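Local coordinates for protein catalase-3 (Neurospora crassa, PDB 3EJ6) that breaks down hydrogen peroxide to oxygen and water with the help of heme, probably protecting the fungus from peroxide toxicity, at residues G541-T546 against V594-G599. Numbering follows the deposited sequence.
Sequences GVLSTT and VVVAEG
Leu-543 slants across Val-594 on one face of two adjacent parallel strands. Gly-541 lies beside Val-594 across the strands, and Leu-543, two residues further along the same face, leans back toward that valine: with CG beside the backbone N (chi1 -79°), CD1 swings back along the strand and packs tightly on Val-594 CG1 at 3.4 Å. The same leucine meets Val-596 more loosely, CB to CG2. On the other face the bumps are smaller. Val-542 and Val-595 stand side by side, CG2 to CG1 at 3.8 Å, and further along the methyl of Ala-597 fills the shallow notch between Val-542 CG1 and Ser-544 CB. Beta-branched valines suit the extended backbone, while small side chains at Ala-597 and Ser-544 suit the close approach of helix 550-563, whose Ser-550 and Ala-554 touch them.

Three backbone bonds set this register: Val-595 N to Gly-541 O (2.9 Å), Leu-543 N to Val-595 O (2.7 Å) and Ala-597 N to Leu-543 O (2.7 Å). Beyond them the chains splay apart, and Thr-545 CG2 still touches Gly-599 O at 3.6 Å while its hydroxyl bonds to Glu-573. At the phi of 97° found in Gly-599, a CB would press on the carbonyl O of Glu-598, so glycine fits.

The strands are central neighbours among five main parallel strands in the order 2-1-3-4-5, with short strand 581-582 at one edge, a flavodoxin-like fold consistent with the glutaminase-like C-terminal domain of long catalases. Helix 550-563 packs on the Val-542 and Ala-597 face, helix 618-628 on the Leu-543, Val-594 and Val-596 face, and strands 567-572 and 633-636 flank the pair.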
loop_
_atom_site.group_PDB
_atom_site.type_symbol
_atom_site.label_atom_id
_atom_site.label_comp_id
_atom_site.label_asym_id
_atom_site.label_seq_id
_atom_site.Cartn_x
_atom_site.Cartn_y
_atom_site.Cartn_z
ATOM N N GLY A 541 -20.132 -30.910 32.478
ATOM C CA GLY A 541 -20.330 -29.907 33.525
ATOM C C GLY A 541 -20.845 -30.524 34.813
ATOM O O GLY A 541 -21.986 -30.988 34.872
ATOM N N VAL A 542 -20.002 -30.529 35.842
ATOM C CA VAL A 542 -20.359 -31.099 37.143
ATOM C C VAL A 542 -20.891 -30.016 38.086
ATOM O O VAL A 542 -20.117 -29.255 38.673
ATOM C CB VAL A 542 -19.155 -31.809 37.799
ATOM C CG1 VAL A 542 -19.539 -32.373 39.162
ATOM C CG2 VAL A 542 -18.635 -32.915 36.893
ATOM N N LEU A 543 -22.213 -29.955 38.224
ATOM C CA LEU A 543 -22.863 -28.986 39.108
ATOM C C LEU A 543 -22.747 -29.432 40.565
ATOM O O LEU A 543 -23.360 -30.422 40.969
ATOM C CB LEU A 543 -24.336 -28.796 38.729
ATOM C CG LEU A 543 -24.610 -27.893 37.522
ATOM C CD1 LEU A 543 -24.089 -28.518 36.236
ATOM C CD2 LEU A 543 -26.097 -27.598 37.404
ATOM N N SER A 544 -21.958 -28.693 41.340
ATOM C CA SER A 544 -21.720 -29.005 42.749
ATOM C C SER A 544 -21.932 -27.766 43.622
ATOM O O SER A 544 -22.374 -26.721 43.139
ATOM C CB SER A 544 -20.300 -29.547 42.934
ATOM O OG SER A 544 -20.093 -30.009 44.257
ATOM N N THR A 545 -21.623 -27.902 44.909
ATOM C CA THR A 545 -21.724 -26.796 45.863
ATOM C C THR A 545 -20.571 -26.839 46.865
ATOM O O THR A 545 -19.966 -27.889 47.090
ATOM C CB THR A 545 -23.070 -26.826 46.621
ATOM O OG1 THR A 545 -23.153 -25.701 47.505
ATOM C CG2 THR A 545 -23.215 -28.114 47.420
ATOM N N THR A 546 -20.280 -25.687 47.465
ATOM C CA THR A 546 -19.182 -25.554 48.430
ATOM C C THR A 546 -19.559 -25.984 49.853
ATOM O O THR A 546 -18.684 -26.106 50.712
ATOM C CB THR A 546 -18.660 -24.103 48.481
ATOM O OG1 THR A 546 -19.725 -23.216 48.850
ATOM C CG2 THR A 546 -18.101 -23.687 47.128
ATOM N N VAL A 594 -24.367 -32.610 31.220
ATOM C CA VAL A 594 -24.503 -31.947 32.518
ATOM C C VAL A 594 -24.827 -32.977 33.598
ATOM O O VAL A 594 -25.620 -33.890 33.373
ATOM C CB VAL A 594 -25.609 -30.871 32.484
ATOM C CG1 VAL A 594 -25.736 -30.185 33.837
ATOM C CG2 VAL A 594 -25.322 -29.849 31.393
ATOM N N VAL A 595 -24.210 -32.825 34.765
ATOM C CA VAL A 595 -24.420 -33.755 35.878
ATOM C C VAL A 595 -24.393 -33.028 37.223
ATOM O O VAL A 595 -23.448 -32.302 37.529
ATOM C CB VAL A 595 -23.366 -34.891 35.874
ATOM C CG1 VAL A 595 -21.952 -34.323 35.852
ATOM C CG2 VAL A 595 -23.564 -35.816 37.070
ATOM N N VAL A 596 -25.444 -33.226 38.015
ATOM C CA VAL A 596 -25.535 -32.643 39.352
ATOM C C VAL A 596 -24.906 -33.587 40.376
ATOM O O VAL A 596 -25.337 -34.732 40.522
ATOM C CB VAL A 596 -26.997 -32.363 39.751
ATOM C CG1 VAL A 596 -27.062 -31.703 41.123
ATOM C CG2 VAL A 596 -27.676 -31.489 38.706
ATOM N N ALA A 597 -23.886 -33.099 41.078
ATOM C CA ALA A 597 -23.226 -33.871 42.130
ATOM C C ALA A 597 -24.149 -34.021 43.337
ATOM O O ALA A 597 -25.031 -33.188 43.561
ATOM C CB ALA A 597 -21.922 -33.204 42.541
ATOM N N GLU A 598 -23.939 -35.084 44.109
ATOM C CA GLU A 598 -24.788 -35.382 45.265
ATOM C C GLU A 598 -24.612 -34.324 46.352
ATOM O O GLU A 598 -23.488 -34.002 46.739
ATOM C CB GLU A 598 -24.474 -36.772 45.828
ATOM C CG GLU A 598 -25.435 -37.230 46.925
ATOM C CD GLU A 598 -25.253 -38.689 47.309
ATOM O OE1 GLU A 598 -26.202 -39.276 47.869
ATOM O OE2 GLU A 598 -24.165 -39.249 47.053
ATOM N N GLY A 599 -25.734 -33.792 46.834
ATOM C CA GLY A 599 -25.733 -32.734 47.846
ATOM C C GLY A 599 -25.890 -31.338 47.262
ATOM O O GLY A 599 -25.964 -30.359 48.005
#